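Local coordinates for O-methyltransferase (Burkholderia thailandensis, PDB 3MCZ), which probably transfers methyl groups from S-adenosylmethionine to hydroxyl groups of substrates that are not yet known, acting as a dimer, at residues A[123-131]-A[303-311]. Numbering follows the deposited sequence.
Sequences DNWPRLGEI and FSLHMMVNT
V309 is the bump at the middle of this contact, and W125, L128 and I131 make the hollow that receives it. The indole of W125 forms one wall: V309 CG2 sits over one face in a CH-pi contact, 3.7 Å from the centroid of the six-membered ring and 13° off its normal, and also touches L128 CD2 at 3.9 Å. V309 CG1, turned anti to the backbone N, reaches the pyrrole side of the indole and also meets I131 CD1 at 3.9 Å. A valine suits this place because both methyls lie against the indole while each also meets a different aliphatic neighbour, and its short stem keeps the helix 298-310 close.

The far end of the indole wedges against the same helix one turn earlier. W125 CH2 comes within 3.8 Å of H306 CA, and the tryptophan edge points at the face of the imidazole in an offset edge-to-face pair, planes at 71°. The indole N-H is not left dry: W125 NE1 gives its hydrogen to a water 3.0 Å away, which in turn donates to N310 OD1, the one polar link here between the segments.

Beyond V309, the unbranched chain of the selenomethionine M308 bends at chi3 (86°), which carries CE into the groove between two aliphatic side chains, 3.7 Å from I131 CG2 and 3.9 Å from L128 CD2. L305 CD1 meets L128 CD2 more loosely.

R36 of the second subunit packs on W125 and H306, and its I40 on L305. This buried apolar seam joins the 3-10 turn at 125-126 and the short helix 128-132 to a helix of the Rossmann-like methyltransferase domain; the partner's dimerisation domain, reaching that helix through R36 and I40, is consistent with the intertwined dimers of plant-type O-methyltransferases.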
ATOM      1  N   ASP A 123      -6.477  -4.047  -8.611  1.00 16.65           N
ATOM      2  CA  ASP A 123      -6.045  -4.202  -9.993  1.00 18.14           C
ATOM      3  C   ASP A 123      -6.191  -2.938 -10.846  1.00 18.33           C
ATOM      4  O   ASP A 123      -5.670  -2.881 -11.961  1.00 19.60           O
ATOM      5  CB  ASP A 123      -6.806  -5.363 -10.672  1.00 18.84           C
ATOM      6  CG  ASP A 123      -6.627  -6.691  -9.955  1.00 24.93           C
ATOM      7  OD1 ASP A 123      -5.618  -6.830  -9.211  1.00 32.42           O
ATOM      8  OD2 ASP A 123      -7.475  -7.606 -10.165  1.00 30.48           O
ATOM      9  N   ASN A 124      -6.911  -1.929 -10.367  1.00 17.36           N
ATOM     10  CA  ASN A 124      -7.106  -0.744 -11.184  1.00 17.18           C
ATOM     11  C   ASN A 124      -5.914   0.228 -11.146  1.00 16.83           C
ATOM     12  O   ASN A 124      -5.589   0.874 -12.144  1.00 15.95           O
ATOM     13  CB  ASN A 124      -8.392  -0.054 -10.755  1.00 17.29           C
ATOM     14  CG  ASN A 124      -9.611  -0.947 -10.968  1.00 20.50           C
ATOM     15  OD1 ASN A 124      -9.521  -1.995 -11.635  1.00 20.75           O
ATOM     16  ND2 ASN A 124     -10.745  -0.536 -10.434  1.00 21.72           N
ATOM     17  N   TRP A 125      -5.271   0.303  -9.976  1.00 15.88           N
ATOM     18  CA  TRP A 125      -4.205   1.272  -9.726  1.00 15.32           C
ATOM     19  C   TRP A 125      -2.972   1.122 -10.605  1.00 14.57           C
ATOM     20  O   TRP A 125      -2.470   2.130 -11.117  1.00 14.84           O
ATOM     21  CB  TRP A 125      -3.925   1.389  -8.193  1.00 14.19           C
ATOM     22  CG  TRP A 125      -4.942   2.267  -7.631  1.00 14.32           C
ATOM     23  CD1 TRP A 125      -6.202   1.927  -7.268  1.00 13.22           C
ATOM     24  CD2 TRP A 125      -4.852   3.711  -7.460  1.00 14.42           C
ATOM     25  NE1 TRP A 125      -6.902   3.050  -6.869  1.00 13.81           N
ATOM     26  CE2 TRP A 125      -6.107   4.154  -7.006  1.00 13.22           C
ATOM     27  CE3 TRP A 125      -3.846   4.662  -7.684  1.00 13.48           C
ATOM     28  CZ2 TRP A 125      -6.371   5.496  -6.710  1.00 12.26           C
ATOM     29  CZ3 TRP A 125      -4.110   6.005  -7.395  1.00 13.86           C
ATOM     30  CH2 TRP A 125      -5.370   6.409  -6.924  1.00 14.94           C
ATOM     31  N   PRO A 126      -2.522  -0.113 -10.884  1.00 14.47           N
ATOM     32  CA  PRO A 126      -1.426  -0.275 -11.810  1.00 14.31           C
ATOM     33  C   PRO A 126      -1.791   0.086 -13.252  1.00 13.57           C
ATOM     34  O   PRO A 126      -0.917   0.105 -14.111  1.00 13.08           O
ATOM     35  CB  PRO A 126      -1.101  -1.771 -11.709  1.00 15.40           C
ATOM     36  CG  PRO A 126      -1.609  -2.162 -10.431  1.00 16.46           C
ATOM     37  CD  PRO A 126      -2.881  -1.404 -10.286  1.00 14.25           C
ATOM     38  N   ARG A 127      -3.063   0.392 -13.507  1.00 12.58           N
ATOM     39  CA  ARG A 127      -3.485   0.737 -14.862  1.00 13.50           C
ATOM     40  C   ARG A 127      -3.604   2.222 -15.034  1.00 13.02           C
ATOM     41  O   ARG A 127      -4.227   2.688 -16.000  1.00 12.27           O
ATOM     42  CB  ARG A 127      -4.795   0.005 -15.207  1.00 13.91           C
ATOM     43  CG  ARG A 127      -4.618  -1.481 -15.174  1.00 18.05           C
ATOM     44  CD  ARG A 127      -5.923  -2.252 -15.389  1.00 20.57           C
ATOM     45  NE  ARG A 127      -6.236  -2.217 -16.809  1.00 25.64           N
ATOM     46  CZ  ARG A 127      -7.225  -2.875 -17.412  1.00 26.60           C
ATOM     47  NH1 ARG A 127      -8.063  -3.649 -16.729  1.00 24.55           N
ATOM     48  NH2 ARG A 127      -7.362  -2.738 -18.724  1.00 27.14           N
ATOM     49  N   LEU A 128      -2.951   2.982 -14.142  1.00 13.31           N
ATOM     50  CA  LEU A 128      -2.905   4.406 -14.253  1.00 13.86           C
ATOM     51  C   LEU A 128      -2.558   4.906 -15.625  1.00 13.11           C
ATOM     52  O   LEU A 128      -3.156   5.880 -16.088  1.00 12.13           O
ATOM     53  CB  LEU A 128      -1.900   5.025 -13.287  1.00 14.42           C
ATOM     54  CG  LEU A 128      -2.424   5.608 -12.002  1.00 18.90           C
ATOM     55  CD1 LEU A 128      -1.250   5.941 -11.071  1.00 21.14           C
ATOM     56  CD2 LEU A 128      -3.252   6.916 -12.324  1.00 18.17           C
ATOM     57  N   GLY A 129      -1.526   4.319 -16.235  1.00 12.30           N
ATOM     58  CA  GLY A 129      -1.058   4.738 -17.564  1.00 11.68           C
ATOM     59  C   GLY A 129      -2.159   4.712 -18.612  1.00 13.06           C
ATOM     60  O   GLY A 129      -2.202   5.562 -19.486  1.00 12.46           O
ATOM     61  N   GLU A 130      -3.050   3.726 -18.538  1.00 13.58           N
ATOM     62  CA  GLU A 130      -4.165   3.631 -19.487  1.00 13.48           C
ATOM     63  C   GLU A 130      -5.210   4.725 -19.232  1.00 12.77           C
ATOM     64  O   GLU A 130      -5.788   5.277 -20.180  1.00 12.34           O
ATOM     65  CB  GLU A 130      -4.875   2.265 -19.393  1.00 14.63           C
ATOM     66  CG  GLU A 130      -4.024   1.070 -19.778  1.00 17.74           C
ATOM     67  CD  GLU A 130      -4.720  -0.257 -19.445  1.00 23.69           C
ATOM     68  OE1 GLU A 130      -5.782  -0.528 -20.046  1.00 28.27           O
ATOM     69  OE2 GLU A 130      -4.217  -1.013 -18.566  1.00 25.52           O
ATOM     70  N   ILE A 131      -5.498   4.966 -17.964  1.00 11.60           N
ATOM     71  CA  ILE A 131      -6.504   5.963 -17.553  1.00 11.91           C
ATOM     72  C   ILE A 131      -6.089   7.339 -17.982  1.00 11.03           C
ATOM     73  O   ILE A 131      -6.908   8.104 -18.514  1.00 10.93           O
ATOM     74  CB  ILE A 131      -6.763   5.982 -16.001  1.00 11.69           C
ATOM     75  CG1 ILE A 131      -7.113   4.582 -15.477  1.00 14.21           C
ATOM     76  CG2 ILE A 131      -7.874   7.043 -15.657  1.00 11.84           C
ATOM     77  CD1 ILE A 131      -7.141   4.498 -13.950  1.00 15.16           C
ATOM     78  N   PHE A 303      -6.864  12.884  -3.201  1.00 12.19           N
ATOM     79  CA  PHE A 303      -8.283  12.590  -3.441  1.00 12.26           C
ATOM     80  C   PHE A 303      -8.673  12.860  -4.899  1.00 12.11           C
ATOM     81  O   PHE A 303      -9.387  12.067  -5.478  1.00 11.83           O
ATOM     82  CB  PHE A 303      -9.168  13.426  -2.537  1.00 11.59           C
ATOM     83  CG  PHE A 303     -10.605  13.078  -2.638  1.00 14.87           C
ATOM     84  CD1 PHE A 303     -11.075  11.908  -2.044  1.00 18.27           C
ATOM     85  CD2 PHE A 303     -11.503  13.898  -3.295  1.00 16.50           C
ATOM     86  CE1 PHE A 303     -12.434  11.586  -2.089  1.00 20.94           C
ATOM     87  CE2 PHE A 303     -12.866  13.540  -3.361  1.00 18.18           C
ATOM     88  CZ  PHE A 303     -13.298  12.394  -2.757  1.00 17.56           C
ATOM     89  N   SER A 304      -8.205  13.977  -5.468  1.00 11.42           N
ATOM     90  CA  SER A 304      -8.470  14.272  -6.885  1.00 12.05           C
ATOM     91  C   SER A 304      -8.023  13.144  -7.798  1.00 11.12           C
ATOM     92  O   SER A 304      -8.766  12.716  -8.693  1.00 11.52           O
ATOM     93  CB  SER A 304      -7.801  15.566  -7.328  1.00 11.98           C
ATOM     94  OG  SER A 304      -8.442  16.060  -8.486  1.00 11.90           O
ATOM     95  N   LEU A 305      -6.807  12.653  -7.571  1.00 11.33           N
ATOM     96  CA  LEU A 305      -6.299  11.531  -8.330  1.00 10.35           C
ATOM     97  C   LEU A 305      -7.090  10.241  -8.093  1.00 11.52           C
ATOM     98  O   LEU A 305      -7.320   9.466  -9.029  1.00 11.44           O
ATOM     99  CB  LEU A 305      -4.795  11.330  -8.022  1.00 10.06           C
ATOM    100  CG  LEU A 305      -4.084  10.231  -8.855  1.00 12.97           C
ATOM    101  CD1 LEU A 305      -4.055  10.634 -10.354  1.00 11.57           C
ATOM    102  CD2 LEU A 305      -2.686   9.938  -8.332  1.00 13.70           C
ATOM    103  N   HIS A 306      -7.458   9.976  -6.839  1.00 11.78           N
ATOM    104  CA  HIS A 306      -8.290   8.829  -6.483  1.00 12.06           C
ATOM    105  C   HIS A 306      -9.578   8.835  -7.324  1.00 11.92           C
ATOM    106  O   HIS A 306      -9.982   7.818  -7.905  1.00 12.54           O
ATOM    107  CB  HIS A 306      -8.565   8.903  -4.986  1.00 12.32           C
ATOM    108  CG  HIS A 306      -9.113   7.652  -4.376  1.00 14.22           C
ATOM    109  ND1 HIS A 306      -9.159   7.471  -3.012  1.00 20.11           N
ATOM    110  CD2 HIS A 306      -9.615   6.526  -4.923  1.00 16.30           C
ATOM    111  CE1 HIS A 306      -9.687   6.286  -2.746  1.00 21.38           C
ATOM    112  NE2 HIS A 306      -9.987   5.698  -3.892  1.00 17.13           N
HETATM  113  N   MSE A 307     -10.204   9.986  -7.426  1.00 12.63           N
HETATM  114  CA  MSE A 307     -11.474  10.103  -8.145  1.00 13.04           C
HETATM  115  C   MSE A 307     -11.266   9.952  -9.641  1.00 12.21           C
HETATM  116  O   MSE A 307     -12.095   9.344 -10.288  1.00 12.90           O
HETATM  117  CB  MSE A 307     -12.161  11.441  -7.833  1.00 13.24           C
HETATM  118  CG  MSE A 307     -12.657  11.581  -6.389  1.00 14.98           C
HETATM  119 SE   MSE A 307     -13.805  10.120  -5.795  1.00 16.09          SE
HETATM  120  CE  MSE A 307     -14.763   9.820  -7.444  1.00 24.78           C
HETATM  121  N   MSE A 308     -10.141  10.442 -10.161  1.00 11.43           N
HETATM  122  CA  MSE A 308      -9.747  10.225 -11.559  1.00 11.73           C
HETATM  123  C   MSE A 308      -9.553   8.742 -11.842  1.00 11.43           C
HETATM  124  O   MSE A 308      -9.936   8.240 -12.920  1.00 11.10           O
HETATM  125  CB  MSE A 308      -8.453  11.007 -11.860  1.00 11.24           C
HETATM  126  CG  MSE A 308      -8.076  11.063 -13.322  1.00 14.07           C
HETATM  127 SE   MSE A 308      -6.219  11.195 -13.578  0.90 15.09          SE
HETATM  128  CE  MSE A 308      -5.929   9.432 -13.526  1.00 13.20           C
ATOM    129  N   VAL A 309      -8.980   7.996 -10.891  1.00 10.87           N
ATOM    130  CA  VAL A 309      -8.889   6.548 -11.130  1.00 10.29           C
ATOM    131  C   VAL A 309     -10.304   5.920 -11.163  1.00 10.92           C
ATOM    132  O   VAL A 309     -10.569   5.032 -12.008  1.00 11.02           O
ATOM    133  CB  VAL A 309      -7.962   5.838 -10.122  1.00 11.05           C
ATOM    134  CG1 VAL A 309      -8.090   4.302 -10.216  1.00 10.42           C
ATOM    135  CG2 VAL A 309      -6.502   6.307 -10.350  1.00 10.30           C
ATOM    136  N   ASN A 310     -11.164   6.335 -10.243  1.00 11.88           N
ATOM    137  CA  ASN A 310     -12.505   5.762 -10.102  1.00 13.46           C
ATOM    138  C   ASN A 310     -13.480   6.062 -11.238  1.00 13.68           C
ATOM    139  O   ASN A 310     -14.298   5.228 -11.564  1.00 13.05           O
ATOM    140  CB  ASN A 310     -13.197   6.207  -8.818  1.00 14.58           C
ATOM    141  CG  ASN A 310     -12.620   5.560  -7.549  1.00 16.95           C
ATOM    142  OD1 ASN A 310     -11.774   4.656  -7.599  1.00 18.37           O
ATOM    143  ND2 ASN A 310     -13.061   6.091  -6.380  1.00 20.83           N
ATOM    144  N   THR A 311     -13.433   7.252 -11.798  1.00 13.16           N
ATOM    145  CA  THR A 311     -14.398   7.631 -12.832  1.00 14.94           C
ATOM    146  C   THR A 311     -13.747   8.556 -13.884  1.00 13.85           C
ATOM    147  O   THR A 311     -12.866   9.375 -13.544  1.00 13.29           O
ATOM    148  CB  THR A 311     -15.664   8.275 -12.151  1.00 15.01           C
ATOM    149  OG1 THR A 311     -16.762   8.220 -13.059  1.00 23.73           O
ATOM    150  CG2 THR A 311     -15.441   9.689 -11.724  1.00 14.51           C
TER
HETATM  151  O   HOH W   1      -9.761   3.218  -6.147  1.00 29.00           O